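PDB 5MQR: beta-L-arabinobiosidase from Bacteroides thetaiotaomicron, which probably hydrolyses arabinose-containing glycans of plant pectin and may also have exo-alpha-sialidase activity. Local coordinates for residues M847-G850 and M851-D854; L759-Y762 and M763-D767; S840-E843 and G844-M847; T867-Q870 and F871-M875. One frame throughout, in Å; residues are numbered along the deposited sequence.

Contact 1 (M847-G850 and M851-D854); sequences MRYG and MRAD
Tyr849 and Arg852, one helical turn apart on helix 843-864, run side by side and pair through a cation-pi stack. NH1 of Arg852 hangs 3.6 Å above the plane of the Tyr849 ring, over its centre, and the guanidinium lies almost flat on that face, its plane tilted 30° from the ring. Arg852 CZ sits 4.5 Å from the ring centroid of Tyr849, only 21° off the ring normal. The aliphatic part joins in as well, with Arg852 CD 3.8 Å from Tyr849 CD1. In both residues CG stands anti to the carbonyl carbon (chi1 -76° in Tyr849), and the extended chain of Arg852 carries its end along the ring. A second pair, also about one turn apart, lies on another side of the helix, where SE of the selenomethionine Met847 meets CG of Met851 at 3.9 Å. Beneath these side chains the backbone winds regularly: Met851 N gives a straight bond to Met847 O at 2.9 Å, whereas the bond from Arg852 N to Arg848 O is weak at 3.4 Å.

Further out, Glu786 binds NE of Arg852 in a salt bridge and Tyr782 meets the Tyr849 ring edge-to-face, both from helix 768-788. Replacing Tyr849 by an alanine is likely to strip the guanidinium of its aromatic floor and open a gap beside Tyr782. The arginine is thus held in two unlike ways, its charge paired through NE while its flat face is spread over a buried ring, which together should restrain its rotation.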
# COMPACT_ATOMS: atom_id res chain seq x y z
N MSE A 847 -33.78 -22.15 22.48
CA MSE A 847 -33.93 -22.31 23.92
C MSE A 847 -33.47 -23.67 24.40
O MSE A 847 -32.73 -23.74 25.35
CB MSE A 847 -35.38 -22.08 24.35
CG MSE A 847 -35.61 -22.13 25.87
SE MSE A 847 -34.37 -20.88 26.76
CE MSE A 847 -34.85 -19.19 25.90
N ARG A 848 -33.92 -24.75 23.76
CA ARG A 848 -33.48 -26.12 24.13
C ARG A 848 -31.95 -26.23 24.28
O ARG A 848 -31.46 -26.80 25.26
CB ARG A 848 -33.96 -27.18 23.13
CG ARG A 848 -35.36 -27.70 23.38
CD ARG A 848 -35.78 -28.74 22.35
NE ARG A 848 -36.20 -28.14 21.09
CZ ARG A 848 -37.39 -27.55 20.86
NH1 ARG A 848 -38.31 -27.45 21.82
NH2 ARG A 848 -37.65 -27.05 19.66
N TYR A 849 -31.21 -25.68 23.33
CA TYR A 849 -29.76 -25.78 23.37
C TYR A 849 -29.09 -24.69 24.21
O TYR A 849 -28.03 -24.94 24.74
CB TYR A 849 -29.18 -25.84 21.95
CG TYR A 849 -29.37 -27.20 21.34
CD1 TYR A 849 -28.46 -28.22 21.59
CD2 TYR A 849 -30.47 -27.49 20.54
CE1 TYR A 849 -28.63 -29.49 21.05
CE2 TYR A 849 -30.66 -28.75 20.00
CZ TYR A 849 -29.74 -29.76 20.25
OH TYR A 849 -29.92 -31.01 19.72
N GLY A 850 -29.70 -23.51 24.31
CA GLY A 850 -29.24 -22.46 25.21
C GLY A 850 -29.34 -22.89 26.67
O GLY A 850 -28.46 -22.59 27.45
N MSE A 851 -30.41 -23.59 27.02
CA MSE A 851 -30.55 -24.20 28.35
C MSE A 851 -29.48 -25.21 28.64
O MSE A 851 -29.01 -25.29 29.77
CB MSE A 851 -31.84 -24.99 28.51
CG MSE A 851 -33.06 -24.10 28.62
SE MSE A 851 -33.08 -23.04 30.27
CE MSE A 851 -32.85 -24.43 31.66
N ARG A 852 -29.14 -26.03 27.64
CA ARG A 852 -28.06 -27.03 27.80
C ARG A 852 -26.71 -26.36 28.03
O ARG A 852 -25.91 -26.83 28.84
CB ARG A 852 -27.95 -27.95 26.59
CG ARG A 852 -29.08 -28.95 26.50
CD ARG A 852 -29.02 -29.55 25.12
NE ARG A 852 -29.77 -30.79 25.00
CZ ARG A 852 -30.86 -31.00 24.27
NH1 ARG A 852 -31.45 -30.02 23.56
NH2 ARG A 852 -31.40 -32.21 24.26
N ALA A 853 -26.49 -25.25 27.33
CA ALA A 853 -25.29 -24.44 27.50
C ALA A 853 -25.23 -23.82 28.90
O ALA A 853 -24.24 -24.00 29.57
CB ALA A 853 -25.19 -23.37 26.41
N ASP A 854 -26.27 -23.13 29.36
CA ASP A 854 -26.25 -22.59 30.73
C ASP A 854 -26.01 -23.70 31.76
O ASP A 854 -25.23 -23.51 32.70
CB ASP A 854 -27.55 -21.87 31.11
CG ASP A 854 -27.86 -20.68 30.22
OD1 ASP A 854 -26.93 -20.11 29.62
OD2 ASP A 854 -29.07 -20.31 30.12

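Contact 2 (L759-Y762 and M763-D767); sequences LARY and MVDGD
At the C-terminal end of helix 754-765 an Asx turn leads straight into the N-cap of the next helix, 768-788, while Arg761 and Asp765, one turn apart, come together along the last helical turn. Gly766, with positive phi, ends the helical run, and its N still binds Tyr762 O at 2.8 Å. The next backbone N-H closes the Asx turn: Asp767 N meets Asp765 OD1 at 2.9 Å along a nearly straight line (171°), reaching the oxygen from above the carboxylate plane. That oxygen is available because CG of Asp765 lies between its own backbone N and carbonyl carbon (chi1 72°), an arrangement that folds the carboxylate back over the helix end.

The other oxygen serves Arg761. Asp765 OD2 stands 3.0 Å from Arg761 NE, but over a face of the guanidinium, whose plane is turned 58° from the carboxylate; the salt bridge is one of charges, with no N-H aimed at the oxygen. A water makes up part of the difference, accepting from Arg761 NH2 at 2.8 Å and donating to Asp765 OD2 at 3.3 Å. On another side of the turn the Tyr762 ring presents its edge to the following loop, with CD1 3.6 Å from Asp767 O.

Arg761 has a stronger partner in Asp729, which pairs with NH1, and a cation-pi neighbour in Phe770; Asp767 OD1 caps Phe770 N. One carboxylate therefore divides its labour, one oxygen shaping the turn by a directed bond and the other helping to balance a buried arginine, probably by electrostatics and the bridging water.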
# COMPACT_ATOMS: atom_id res chain seq x y z
N LEU A 759 -20.28 -23.85 13.13
CA LEU A 759 -20.61 -22.45 13.29
C LEU A 759 -19.36 -21.54 13.04
O LEU A 759 -19.47 -20.51 12.36
CB LEU A 759 -21.25 -22.19 14.65
CG LEU A 759 -21.67 -20.74 14.91
CD1 LEU A 759 -22.72 -20.29 13.90
CD2 LEU A 759 -22.19 -20.57 16.34
N ALA A 760 -18.18 -21.95 13.53
CA ALA A 760 -16.93 -21.19 13.28
C ALA A 760 -16.65 -21.04 11.77
O ALA A 760 -16.16 -20.00 11.32
CB ALA A 760 -15.75 -21.85 13.96
N ARG A 761 -16.96 -22.09 11.00
CA ARG A 761 -16.80 -22.02 9.56
C ARG A 761 -17.73 -20.99 8.99
O ARG A 761 -17.29 -20.16 8.20
CB ARG A 761 -17.06 -23.36 8.87
CG ARG A 761 -16.52 -23.37 7.46
CD ARG A 761 -17.29 -24.29 6.55
NE ARG A 761 -16.84 -24.12 5.18
CZ ARG A 761 -17.25 -24.84 4.15
NH1 ARG A 761 -18.13 -25.80 4.30
NH2 ARG A 761 -16.77 -24.58 2.94
N TYR A 762 -19.00 -21.05 9.37
CA TYR A 762 -19.99 -20.06 8.95
C TYR A 762 -19.58 -18.61 9.27
O TYR A 762 -19.76 -17.74 8.43
CB TYR A 762 -21.39 -20.38 9.52
CG TYR A 762 -22.38 -19.27 9.29
CD1 TYR A 762 -22.89 -19.03 8.02
CD2 TYR A 762 -22.76 -18.42 10.34
CE1 TYR A 762 -23.77 -17.96 7.79
CE2 TYR A 762 -23.65 -17.37 10.13
CZ TYR A 762 -24.15 -17.15 8.85
OH TYR A 762 -25.02 -16.14 8.63
N MSE A 763 -19.01 -18.38 10.43
CA MSE A 763 -18.52 -17.05 10.81
C MSE A 763 -17.40 -16.51 9.93
O MSE A 763 -17.17 -15.31 9.90
CB MSE A 763 -18.06 -17.03 12.26
CG MSE A 763 -19.24 -17.01 13.23
SE MSE A 763 -18.61 -17.37 15.10
CE MSE A 763 -18.94 -15.57 15.76
N VAL A 764 -16.66 -17.39 9.27
CA VAL A 764 -15.72 -16.98 8.24
C VAL A 764 -16.40 -16.85 6.89
O VAL A 764 -16.30 -15.79 6.27
CB VAL A 764 -14.52 -17.93 8.14
CG1 VAL A 764 -13.67 -17.66 6.91
CG2 VAL A 764 -13.67 -17.80 9.39
N ASP A 765 -17.06 -17.89 6.40
CA ASP A 765 -17.51 -17.85 4.99
C ASP A 765 -18.89 -17.23 4.72
O ASP A 765 -19.19 -16.93 3.60
CB ASP A 765 -17.33 -19.22 4.29
CG ASP A 765 -18.33 -20.28 4.74
OD1 ASP A 765 -19.39 -19.96 5.34
OD2 ASP A 765 -18.05 -21.48 4.49
N GLY A 766 -19.72 -17.07 5.73
CA GLY A 766 -21.05 -16.51 5.57
C GLY A 766 -22.05 -17.34 4.78
O GLY A 766 -23.12 -16.83 4.47
N ASP A 767 -21.74 -18.59 4.45
CA ASP A 767 -22.63 -19.43 3.64
C ASP A 767 -23.78 -20.02 4.51
O ASP A 767 -23.64 -21.09 5.13
CB ASP A 767 -21.82 -20.51 2.90
CG ASP A 767 -22.69 -21.41 1.97
OD1 ASP A 767 -23.94 -21.36 1.99
OD2 ASP A 767 -22.08 -22.23 1.25
O HOH W 1 -15.57 -22.09 2.44

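Contact 3 (S840-E843 and G844-M847); sequences SGDE and GMAM
The carboxylate of Asp842 turns one face to Met845: CB of this selenomethionine lies over that face, 3.4 Å from Asp842 CG, and its backbone N approaches the same face. The bond from Met845 N to Asp842 OD1, 3.2 Å long, is straight at the hydrogen (167°) yet reaches the oxygen from well above the carboxylate plane. A water gives a hydrogen bond to Asp842 OD1 at 2.7 Å while accepting one from Gly844 N at 2.9 Å. The second oxygen, OD2, is also 3.4 Å from Met845 CB, and the two side chains cross at about a right angle.

This is an N-cap. Asp842 immediately precedes helix 843-864, and with CG anti to its backbone N (chi1 -173°) the carboxylate swings over the opening turn. Its carbonyl takes part too, Asp842 O accepting from Ala846 N at 3.1 Å, and Met847 N continues the series by binding Glu843 O. Just before it, Gly841 has positive phi and closes helix 820-839 with a Schellman motif, making this a tight link between two helices. The Met845 chain, extended beyond CG, leads away from Asp842 to rest on Leu833 of helix 820-839 and on Thr775 and Glu779 of helix 768-788.

Two early backbone N-H groups that no preceding helical turn could satisfy are thus supplied by a single oxygen, Met845 N directly and Gly844 N through water. The positive end of the helix would in return probably favour the negative charge on Asp842.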
# COMPACT_ATOMS: atom_id res chain seq x y z
N SER A 840 -31.81 -20.25 12.05
CA SER A 840 -32.82 -21.09 11.40
C SER A 840 -34.23 -20.49 11.49
O SER A 840 -35.13 -21.01 10.85
CB SER A 840 -32.87 -22.50 12.05
OG SER A 840 -31.73 -23.30 11.75
N GLY A 841 -34.43 -19.44 12.30
CA GLY A 841 -35.77 -19.02 12.73
C GLY A 841 -36.46 -20.02 13.68
O GLY A 841 -37.68 -20.00 13.81
N ASP A 842 -35.69 -20.91 14.33
CA ASP A 842 -36.26 -21.94 15.23
C ASP A 842 -35.97 -21.53 16.70
O ASP A 842 -34.92 -21.83 17.27
CB ASP A 842 -35.72 -23.33 14.87
CG ASP A 842 -36.40 -24.44 15.66
OD1 ASP A 842 -37.17 -24.14 16.59
OD2 ASP A 842 -36.14 -25.63 15.37
N GLU A 843 -36.95 -20.82 17.28
CA GLU A 843 -36.82 -20.24 18.60
C GLU A 843 -36.88 -21.32 19.70
O GLU A 843 -36.20 -21.20 20.73
CB GLU A 843 -37.87 -19.13 18.79
CG GLU A 843 -37.59 -17.92 17.90
CD GLU A 843 -38.56 -16.75 18.07
OE1 GLU A 843 -39.60 -16.89 18.73
OE2 GLU A 843 -38.27 -15.68 17.51
N GLY A 844 -37.63 -22.39 19.46
CA GLY A 844 -37.61 -23.54 20.35
C GLY A 844 -36.25 -24.19 20.46
O GLY A 844 -35.78 -24.50 21.55
N MSE A 845 -35.61 -24.43 19.32
CA MSE A 845 -34.28 -25.03 19.29
C MSE A 845 -33.28 -24.12 19.97
O MSE A 845 -32.40 -24.59 20.68
CB MSE A 845 -33.88 -25.30 17.84
CG MSE A 845 -32.45 -25.79 17.66
SE MSE A 845 -32.05 -26.05 15.73
CE MSE A 845 -30.12 -25.99 16.08
N ALA A 846 -33.40 -22.81 19.74
CA ALA A 846 -32.54 -21.85 20.41
C ALA A 846 -32.59 -22.02 21.92
O ALA A 846 -31.56 -22.07 22.55
CB ALA A 846 -32.90 -20.44 20.03
N MSE A 847 -33.78 -22.15 22.48
CA MSE A 847 -33.93 -22.31 23.92
C MSE A 847 -33.47 -23.67 24.40
O MSE A 847 -32.73 -23.74 25.35
CB MSE A 847 -35.38 -22.08 24.35
CG MSE A 847 -35.61 -22.13 25.87
SE MSE A 847 -34.37 -20.88 26.76
CE MSE A 847 -34.85 -19.19 25.90
O HOH W 2 -39.56 -23.57 17.64

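Contact 4 (T867-Q870 and F871-M875); sequences TRHQ and FFETM
His869 and Glu873 meet at the turn of a short beta hairpin, the one in its loop, the other just past its second strand, joined by a hydrogen bond from ring nitrogen to carboxylate. His869 ND1 donates to Glu873 OE2 at 2.7 Å, the angle at the hydrogen being 157°. The oxygen lies in the imidazole plane and uses its syn lone pair, so that the bond is well aligned at both ends even though ring and carboxylate planes stand 56° apart. Both residues hold CG anti to the carbonyl carbon (chi1 -73° in His869), and the glutamate chain then runs extended beyond CG, bringing its end up to the edge of the ring. Glu873 OE2 also comes within 3.4 Å of His869 CB.

Phe871 takes a different course. Its CG is anti to the backbone N, its ring leads away from the turn, and CG of Glu873 lies at the ring's edge. Beyond the hairpin, Tyr889 meets this ring edge-to-face. The other glutamate oxygen, OE1, receives weak bonds from Val883 N and Ser880 OG, while Arg884 binds His869 O and Asn866 OD1 accepts from His869 N. With a leucine in place of His869, Glu873 OE2 would probably lose its donor, and the carboxylate would be more weakly fixed in its buried setting.

The backbone explains the layout: Gln870 adopts positive phi, and together with Phe871 it faces Asn866 on the partner strand. This is a G1 beta bulge, closing the hairpin of strands 865-866 and 871-872, and the histidine-glutamate bond ties its loop to the chain that leaves it.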
# COMPACT_ATOMS: atom_id res chain seq x y z
N THR A 867 -10.70 -25.37 43.70
CA THR A 867 -10.48 -24.14 44.47
C THR A 867 -9.14 -24.13 45.23
O THR A 867 -8.66 -23.05 45.57
CB THR A 867 -11.63 -23.86 45.47
OG1 THR A 867 -11.89 -25.04 46.22
CG2 THR A 867 -12.91 -23.43 44.75
N ARG A 868 -8.54 -25.29 45.50
CA ARG A 868 -7.20 -25.35 46.10
C ARG A 868 -6.16 -24.87 45.08
O ARG A 868 -5.36 -23.98 45.38
CB ARG A 868 -6.86 -26.76 46.65
CG ARG A 868 -7.55 -27.06 48.00
CD ARG A 868 -7.56 -28.52 48.51
NE ARG A 868 -7.62 -29.61 47.49
CZ ARG A 868 -8.63 -29.86 46.63
NH1 ARG A 868 -9.71 -29.09 46.57
NH2 ARG A 868 -8.54 -30.90 45.79
N HIS A 869 -6.22 -25.42 43.87
CA HIS A 869 -5.29 -25.05 42.79
C HIS A 869 -5.63 -23.78 42.01
O HIS A 869 -4.75 -23.19 41.37
CB HIS A 869 -5.19 -26.20 41.78
CG HIS A 869 -4.41 -27.37 42.28
ND1 HIS A 869 -4.29 -28.54 41.56
CD2 HIS A 869 -3.70 -27.55 43.42
CE1 HIS A 869 -3.53 -29.39 42.23
NE2 HIS A 869 -3.17 -28.81 43.37
N GLN A 870 -6.90 -23.36 42.03
CA GLN A 870 -7.38 -22.28 41.17
C GLN A 870 -7.10 -22.61 39.70
O GLN A 870 -6.27 -22.01 39.04
CB GLN A 870 -6.80 -20.93 41.61
CG GLN A 870 -7.08 -20.61 43.07
CD GLN A 870 -6.55 -19.27 43.47
OE1 GLN A 870 -7.03 -18.22 43.03
NE2 GLN A 870 -5.53 -19.28 44.31
N PHE A 871 -7.83 -23.61 39.22
CA PHE A 871 -7.59 -24.19 37.91
C PHE A 871 -8.70 -25.21 37.61
O PHE A 871 -9.15 -25.94 38.51
CB PHE A 871 -6.22 -24.89 37.89
CG PHE A 871 -5.61 -24.96 36.54
CD1 PHE A 871 -4.94 -23.86 36.02
CD2 PHE A 871 -5.74 -26.09 35.77
CE1 PHE A 871 -4.39 -23.90 34.75
CE2 PHE A 871 -5.19 -26.15 34.50
CZ PHE A 871 -4.51 -25.05 33.99
N PHE A 872 -9.15 -25.24 36.36
CA PHE A 872 -10.14 -26.21 35.92
C PHE A 872 -9.46 -27.54 35.73
O PHE A 872 -8.47 -27.63 35.02
CB PHE A 872 -10.80 -25.81 34.61
CG PHE A 872 -11.74 -24.66 34.74
CD1 PHE A 872 -12.98 -24.83 35.33
CD2 PHE A 872 -11.40 -23.39 34.25
CE1 PHE A 872 -13.85 -23.77 35.46
CE2 PHE A 872 -12.29 -22.33 34.36
CZ PHE A 872 -13.51 -22.52 34.96
N GLU A 873 -10.01 -28.57 36.35
CA GLU A 873 -9.39 -29.89 36.38
C GLU A 873 -10.44 -31.00 36.30
O GLU A 873 -11.62 -30.80 36.60
CB GLU A 873 -8.56 -30.05 37.65
CG GLU A 873 -7.40 -29.05 37.77
CD GLU A 873 -6.56 -29.24 39.03
OE1 GLU A 873 -6.79 -30.21 39.77
OE2 GLU A 873 -5.65 -28.40 39.27
N THR A 874 -9.96 -32.16 35.87
CA THR A 874 -10.74 -33.38 35.77
C THR A 874 -11.28 -33.75 37.14
O THR A 874 -10.59 -33.59 38.15
CB THR A 874 -9.87 -34.54 35.28
OG1 THR A 874 -9.41 -34.25 33.95
CG2 THR A 874 -10.65 -35.85 35.27
N MSE A 875 -12.52 -34.19 37.18
CA MSE A 875 -13.14 -34.62 38.43
C MSE A 875 -13.17 -36.12 38.30
O MSE A 875 -13.79 -36.67 37.39
CB MSE A 875 -14.46 -33.84 38.53
CG MSE A 875 -15.28 -33.96 39.81
SE MSE A 875 -14.27 -33.55 41.48
CE MSE A 875 -13.74 -31.70 41.36

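Overall arrangement
All four contacts are local and fall in the MGH1-like glycoside hydrolase domain. Contacts 1 and 3 share helix 843-864 and meet at Met847, their centres about 10 Å apart: contact 3, alone of the four a surface contact, is the start of the helix, made of capping bonds, while contact 1 is partly buried, like contacts 2 and 4, and relies on an aromatic-cation stack. Contact 2, about 21 Å from contact 1 between centres, ends a different helix; there a carboxylate shapes the exit, whereas in contact 3 one shapes an entrance. Helices 768-788 and 820-839 pack against all three. Contact 4, about 35 Å from contact 3 between centres, replaces helical geometry with a hairpin and a directed histidine-glutamate bond.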